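Local coordinates for ectonucleoside triphosphate diphosphohydrolase 4 (Homo sapiens, PDB 6WG5), which belongs to the GDA1/CD39 (nucleoside phosphatase) family and is built on the two-lobed fold of the actin-like ATPase superfamily, at residues A[56-61]-A[73-78]; A[40-45]-A[116-121]. One frame throughout, in Å; residues are numbered along the deposited sequence.

How the interactions relate
Interactions 1 and 2 both reach one mixed sheet, through strands 53-61 and 40-48, their centres about 9 Å apart and on the same side of the chain's centre. The two strands, consecutive in the sequence, are antiparallel neighbours, and G43 N to Y58 O (2.7 Å) and F56 N to V45 O (2.8 Å) are probable hydrogen bonds between them. Along the chain the order is 40-45, 56-61, 73-78, 116-121, which nests interaction 1 inside the loop closed by interaction 2. Interaction 1 adds a short strand to the hairpin; interaction 2 packs the loop that follows helix 107-116 onto its first strand. The M76 side chain touches Y42, which packs against V117, P118 and K121, linking the two contacts.

Interaction 1: A[56-61]-A[73-78]; sequences FVYCWP and IRQMRD
Three backbone hydrogen bonds join V57 and C59 to R74 and M76: M76 N to V57 O (2.8 Å), and C59 N to R74 O and R74 N to C59 O, both 2.9 Å. The C59-R74 pair is an antiparallel hydrogen-bonded bridge, and Y58-Q75 a non-hydrogen-bonded one, although the touching parts run 122° apart end to end. The close packing is apolar. I73 lies beside W60, with CG1 3.7 Å from W60 CE3, while its CG2, set anti to the backbone N, reaches Y58 CB at 3.7 Å. Q75 CG packs obliquely on Y58 CE1, also at 3.7 Å. Helix 479-487 covers this side, and the Y58 hydroxyl and T480 OG1 share a hydrogen bond. On the face of C59, V57 CG1 meets M76 SD at 3.6 Å, the two running alongside each other in the same sense, and Y42 backs M76. The solvent side is R74, whose extended chain brings little more than CB near C59 O; the amide end of Q75 is looser, OE1 lying in plane at the F56 ring edge, 3.9 Å from CD1. A short antiparallel strand is thereby appended to the ribonuclease H-like sheet of an actin-like ATPase lobe.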
loop_
_atom_site.group_PDB
_atom_site.type_symbol
_atom_site.label_atom_id
_atom_site.label_comp_id
_atom_site.label_asym_id
_atom_site.label_seq_id
_atom_site.Cartn_x
_atom_site.Cartn_y
_atom_site.Cartn_z
ATOM N N PHE A 56 -1.877 -4.853 -16.435
ATOM C CA PHE A 56 -2.714 -3.670 -16.580
ATOM C C PHE A 56 -2.280 -2.917 -17.826
ATOM O O PHE A 56 -1.083 -2.693 -18.031
ATOM C CB PHE A 56 -2.606 -2.747 -15.359
ATOM C CG PHE A 56 -2.927 -3.417 -14.053
ATOM C CD1 PHE A 56 -4.170 -3.257 -13.466
ATOM C CD2 PHE A 56 -1.981 -4.194 -13.407
ATOM C CE1 PHE A 56 -4.465 -3.869 -12.263
ATOM C CE2 PHE A 56 -2.271 -4.808 -12.205
ATOM C CZ PHE A 56 -3.514 -4.645 -11.632
ATOM N N VAL A 57 -3.245 -2.528 -18.652
ATOM C CA VAL A 57 -2.989 -1.682 -19.812
ATOM C C VAL A 57 -3.443 -0.271 -19.469
ATOM O O VAL A 57 -4.605 -0.054 -19.107
ATOM C CB VAL A 57 -3.704 -2.204 -21.068
ATOM C CG1 VAL A 57 -3.418 -1.296 -22.260
ATOM C CG2 VAL A 57 -3.272 -3.630 -21.372
ATOM N N TYR A 58 -2.525 0.683 -19.579
ATOM C CA TYR A 58 -2.818 2.089 -19.362
ATOM C C TYR A 58 -2.685 2.846 -20.675
ATOM O O TYR A 58 -1.841 2.519 -21.514
ATOM C CB TYR A 58 -1.874 2.697 -18.321
ATOM C CG TYR A 58 -1.983 2.061 -16.956
ATOM C CD1 TYR A 58 -2.914 2.514 -16.032
ATOM C CD2 TYR A 58 -1.157 1.010 -16.592
ATOM C CE1 TYR A 58 -3.020 1.938 -14.785
ATOM C CE2 TYR A 58 -1.254 0.426 -15.345
ATOM C CZ TYR A 58 -2.188 0.894 -14.446
ATOM O OH TYR A 58 -2.291 0.319 -13.202
ATOM N N CYS A 59 -3.528 3.858 -20.846
ATOM C CA CYS A 59 -3.469 4.721 -22.013
ATOM C C CYS A 59 -3.544 6.174 -21.570
ATOM O O CYS A 59 -3.911 6.482 -20.434
ATOM C CB CYS A 59 -4.596 4.405 -23.006
ATOM S SG CYS A 59 -6.262 4.526 -22.319
ATOM N N TRP A 60 -3.179 7.070 -22.486
ATOM C CA TRP A 60 -3.214 8.500 -22.215
ATOM C C TRP A 60 -3.254 9.242 -23.541
ATOM O O TRP A 60 -2.748 8.730 -24.545
ATOM C CB TRP A 60 -1.997 8.943 -21.391
ATOM C CG TRP A 60 -0.673 8.539 -21.976
ATOM C CD1 TRP A 60 0.081 9.247 -22.868
ATOM C CD2 TRP A 60 0.055 7.336 -21.702
ATOM N NE1 TRP A 60 1.233 8.558 -23.166
ATOM C CE2 TRP A 60 1.241 7.382 -22.464
ATOM C CE3 TRP A 60 -0.179 6.225 -20.885
ATOM C CZ2 TRP A 60 2.186 6.359 -22.434
ATOM C CZ3 TRP A 60 0.761 5.211 -20.857
ATOM C CH2 TRP A 60 1.928 5.285 -21.626
ATOM N N PRO A 61 -3.840 10.432 -23.581
ATOM C CA PRO A 61 -3.819 11.242 -24.799
ATOM C C PRO A 61 -2.501 12.001 -24.908
ATOM O O PRO A 61 -1.644 11.942 -24.027
ATOM C CB PRO A 61 -5.003 12.186 -24.604
ATOM C CG PRO A 61 -5.063 12.384 -23.129
ATOM C CD PRO A 61 -4.601 11.089 -22.503
ATOM N N ILE A 73 -2.759 9.702 -17.507
ATOM C CA ILE A 73 -2.777 8.246 -17.595
ATOM C C ILE A 73 -4.053 7.707 -16.966
ATOM O O ILE A 73 -4.478 8.151 -15.891
ATOM C CB ILE A 73 -1.523 7.652 -16.928
ATOM C CG1 ILE A 73 -0.272 8.111 -17.681
ATOM C CG2 ILE A 73 -1.604 6.125 -16.885
ATOM C CD1 ILE A 73 1.027 7.520 -17.168
ATOM N N ARG A 74 -4.665 6.734 -17.642
ATOM C CA ARG A 74 -5.873 6.075 -17.173
ATOM C C ARG A 74 -5.813 4.607 -17.562
ATOM O O ARG A 74 -5.108 4.221 -18.498
ATOM C CB ARG A 74 -7.140 6.702 -17.769
ATOM C CG ARG A 74 -7.211 8.213 -17.672
ATOM C CD ARG A 74 -8.278 8.766 -18.601
ATOM N NE ARG A 74 -8.451 10.207 -18.439
ATOM C CZ ARG A 74 -9.201 10.771 -17.496
ATOM N NH1 ARG A 74 -9.854 10.020 -16.618
ATOM N NH2 ARG A 74 -9.295 12.092 -17.429
ATOM N N GLN A 75 -6.561 3.784 -16.835
ATOM C CA GLN A 75 -6.722 2.394 -17.236
ATOM C C GLN A 75 -7.460 2.319 -18.564
ATOM O O GLN A 75 -8.461 3.008 -18.779
ATOM C CB GLN A 75 -7.492 1.608 -16.175
ATOM C CG GLN A 75 -6.675 1.217 -14.961
ATOM C CD GLN A 75 -7.345 0.125 -14.152
ATOM O OE1 GLN A 75 -7.186 -1.061 -14.441
ATOM N NE2 GLN A 75 -8.105 0.520 -13.137
ATOM N N MET A 76 -6.959 1.479 -19.466
ATOM C CA MET A 76 -7.648 1.265 -20.728
ATOM C C MET A 76 -9.017 0.647 -20.476
ATOM O O MET A 76 -9.217 -0.113 -19.523
ATOM C CB MET A 76 -6.822 0.364 -21.645
ATOM C CG MET A 76 -7.371 0.269 -23.057
ATOM S SD MET A 76 -6.432 -0.852 -24.108
ATOM C CE MET A 76 -7.281 -0.618 -25.669
ATOM N N ARG A 77 -9.970 0.981 -21.343
ATOM C CA ARG A 77 -11.352 0.533 -21.218
ATOM C C ARG A 77 -11.734 -0.248 -22.467
ATOM O O ARG A 77 -11.634 0.274 -23.582
ATOM C CB ARG A 77 -12.292 1.724 -21.018
ATOM C CG ARG A 77 -12.153 2.395 -19.662
ATOM C CD ARG A 77 -12.812 1.566 -18.576
ATOM N NE ARG A 77 -12.492 2.044 -17.234
ATOM C CZ ARG A 77 -13.082 1.608 -16.125
ATOM N NH1 ARG A 77 -14.041 0.693 -16.191
ATOM N NH2 ARG A 77 -12.723 2.098 -14.948
ATOM N N ASP A 78 -12.172 -1.491 -22.280
ATOM C CA ASP A 78 -12.539 -2.337 -23.405
ATOM C C ASP A 78 -13.907 -1.928 -23.948
ATOM O O ASP A 78 -14.521 -0.956 -23.499
ATOM C CB ASP A 78 -12.522 -3.812 -22.996
ATOM C CG ASP A 78 -13.551 -4.146 -21.926
ATOM O OD1 ASP A 78 -14.408 -3.293 -21.616
ATOM O OD2 ASP A 78 -13.506 -5.277 -21.399
#

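Interaction 2: A[40-45]-A[116-121]; sequences VNYGIV and HVPRAK
Y42 and K121 meet through their first torsions: Y42 CG stands anti to its carbonyl carbon (chi1 -55°), on a bond that points at the loop 116-121, and K121 chi1 (-75°) brings CG to the ring; the bend at chi2 then carries CD toward the V40 carbonyl. The tyrosine ring lies among three side chains. P118 CD sits over one face, 3.7 Å from Y42 CZ and 4.1 Å from the ring centroid; an offset of 27° from the ring normal identifies a CH-pi contact. V117 CG1 comes obliquely to the inner end of the ring, 3.9 Å from Y42 CG, and the valine and tyrosine run in opposite senses as they pass. K121 crosses the tyrosine at about a right angle, with CG 4.1 Å from Y42 CE1. Beyond the ring the lysine becomes polar: NZ donates to V40 O at 2.9 Å, in the plane of that carbonyl, and also to P38 O. Two main-chain oxygens therefore hold the ammonium group, and their partial negative charge would be expected to stabilise it. Further along the strand I44 CD1 approaches V117 CG2 more loosely, at 4.3 Å, and T125 touches both residues. V117 is the first residue to leave the helical conformation after helix 107-116, so the loop folds over the strand directly from the helix end. Strand 127-131, which follows, runs parallel to 40-48; this helix-to-strand return packed on the first strand belongs to the ribonuclease H-like core of the actin-like ATPase fold.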
loop_
_atom_site.group_PDB
_atom_site.type_symbol
_atom_site.label_atom_id
_atom_site.label_comp_id
_atom_site.label_asym_id
_atom_site.label_seq_id
_atom_site.Cartn_x
_atom_site.Cartn_y
_atom_site.Cartn_z
ATOM N N VAL A 40 -3.787 8.471 -29.047
ATOM C CA VAL A 40 -3.741 7.764 -27.772
ATOM C C VAL A 40 -2.510 6.870 -27.763
ATOM O O VAL A 40 -2.211 6.194 -28.755
ATOM C CB VAL A 40 -5.022 6.940 -27.538
ATOM C CG1 VAL A 40 -4.916 6.133 -26.249
ATOM C CG2 VAL A 40 -6.239 7.849 -27.491
ATOM N N ASN A 41 -1.794 6.867 -26.643
ATOM C CA ASN A 41 -0.637 6.010 -26.449
ATOM C C ASN A 41 -0.912 5.058 -25.294
ATOM O O ASN A 41 -1.786 5.303 -24.459
ATOM C CB ASN A 41 0.622 6.839 -26.177
ATOM C CG ASN A 41 0.849 7.905 -27.230
ATOM O OD1 ASN A 41 0.723 9.099 -26.955
ATOM N ND2 ASN A 41 1.175 7.477 -28.446
ATOM N N TYR A 42 -0.159 3.961 -25.254
ATOM C CA TYR A 42 -0.452 2.861 -24.349
ATOM C C TYR A 42 0.798 2.450 -23.583
ATOM O O TYR A 42 1.930 2.680 -24.016
ATOM C CB TYR A 42 -1.017 1.655 -25.117
ATOM C CG TYR A 42 -2.231 1.995 -25.954
ATOM C CD1 TYR A 42 -2.091 2.583 -27.206
ATOM C CD2 TYR A 42 -3.515 1.736 -25.492
ATOM C CE1 TYR A 42 -3.196 2.903 -27.973
ATOM C CE2 TYR A 42 -4.627 2.051 -26.253
ATOM C CZ TYR A 42 -4.460 2.635 -27.493
ATOM O OH TYR A 42 -5.560 2.952 -28.258
ATOM N N GLY A 43 0.568 1.841 -22.429
ATOM C CA GLY A 43 1.643 1.288 -21.623
ATOM C C GLY A 43 1.125 0.098 -20.851
ATOM O O GLY A 43 -0.057 0.037 -20.495
ATOM N N ILE A 44 2.011 -0.863 -20.596
ATOM C CA ILE A 44 1.633 -2.141 -20.005
ATOM C C ILE A 44 2.519 -2.408 -18.797
ATOM O O ILE A 44 3.744 -2.271 -18.878
ATOM C CB ILE A 44 1.747 -3.292 -21.023
ATOM C CG1 ILE A 44 0.861 -3.017 -22.243
ATOM C CG2 ILE A 44 1.332 -4.611 -20.384
ATOM C CD1 ILE A 44 1.347 -3.681 -23.511
ATOM N N VAL A 45 1.898 -2.795 -17.684
ATOM C CA VAL A 45 2.601 -3.131 -16.453
ATOM C C VAL A 45 2.115 -4.495 -15.986
ATOM O O VAL A 45 0.905 -4.752 -15.962
ATOM C CB VAL A 45 2.371 -2.077 -15.353
ATOM C CG1 VAL A 45 3.206 -2.401 -14.118
ATOM C CG2 VAL A 45 2.696 -0.686 -15.870
ATOM N N HIS A 116 -5.697 -6.050 -27.096
ATOM C CA HIS A 116 -6.370 -4.773 -26.888
ATOM C C HIS A 116 -5.577 -3.605 -27.467
ATOM O O HIS A 116 -6.166 -2.678 -28.035
ATOM C CB HIS A 116 -6.627 -4.562 -25.397
ATOM C CG HIS A 116 -7.654 -5.490 -24.826
ATOM N ND1 HIS A 116 -7.347 -6.758 -24.379
ATOM C CD2 HIS A 116 -8.986 -5.338 -24.638
ATOM C CE1 HIS A 116 -8.445 -7.344 -23.935
ATOM N NE2 HIS A 116 -9.453 -6.505 -24.082
ATOM N N VAL A 117 -4.259 -3.621 -27.332
ATOM C CA VAL A 117 -3.439 -2.532 -27.866
ATOM C C VAL A 117 -3.360 -2.680 -29.384
ATOM O O VAL A 117 -3.018 -3.769 -29.871
ATOM C CB VAL A 117 -2.048 -2.547 -27.238
ATOM C CG1 VAL A 117 -1.236 -1.348 -27.717
ATOM C CG2 VAL A 117 -2.147 -2.543 -25.717
ATOM N N PRO A 118 -3.665 -1.635 -30.158
ATOM C CA PRO A 118 -3.605 -1.767 -31.620
ATOM C C PRO A 118 -2.233 -2.222 -32.091
ATOM O O PRO A 118 -1.201 -1.780 -31.584
ATOM C CB PRO A 118 -3.931 -0.354 -32.118
ATOM C CG PRO A 118 -4.700 0.269 -31.018
ATOM C CD PRO A 118 -4.148 -0.305 -29.749
ATOM N N ARG A 119 -2.235 -3.114 -33.087
ATOM C CA ARG A 119 -0.984 -3.645 -33.620
ATOM C C ARG A 119 -0.015 -2.530 -33.993
ATOM O O ARG A 119 1.201 -2.669 -33.821
ATOM C CB ARG A 119 -1.272 -4.527 -34.836
ATOM C CG ARG A 119 -1.327 -6.020 -34.533
ATOM C CD ARG A 119 0.047 -6.557 -34.159
ATOM N NE ARG A 119 1.046 -6.243 -35.177
ATOM C CZ ARG A 119 2.359 -6.231 -34.968
ATOM N NH1 ARG A 119 2.851 -6.509 -33.767
ATOM N NH2 ARG A 119 3.184 -5.931 -35.963
ATOM N N ALA A 120 -0.535 -1.412 -34.504
ATOM C CA ALA A 120 0.327 -0.328 -34.957
ATOM C C ALA A 120 1.070 0.349 -33.813
ATOM O O ALA A 120 2.127 0.944 -34.047
ATOM C CB ALA A 120 -0.497 0.712 -35.718
ATOM N N LYS A 121 0.548 0.272 -32.588
ATOM C CA LYS A 121 1.140 0.955 -31.446
ATOM C C LYS A 121 2.035 0.057 -30.598
ATOM O O LYS A 121 2.681 0.558 -29.671
ATOM C CB LYS A 121 0.034 1.548 -30.563
ATOM C CG LYS A 121 -0.619 2.793 -31.144
ATOM C CD LYS A 121 0.151 4.049 -30.764
ATOM C CE LYS A 121 -0.256 5.238 -31.617
ATOM N NZ LYS A 121 -1.715 5.520 -31.548
#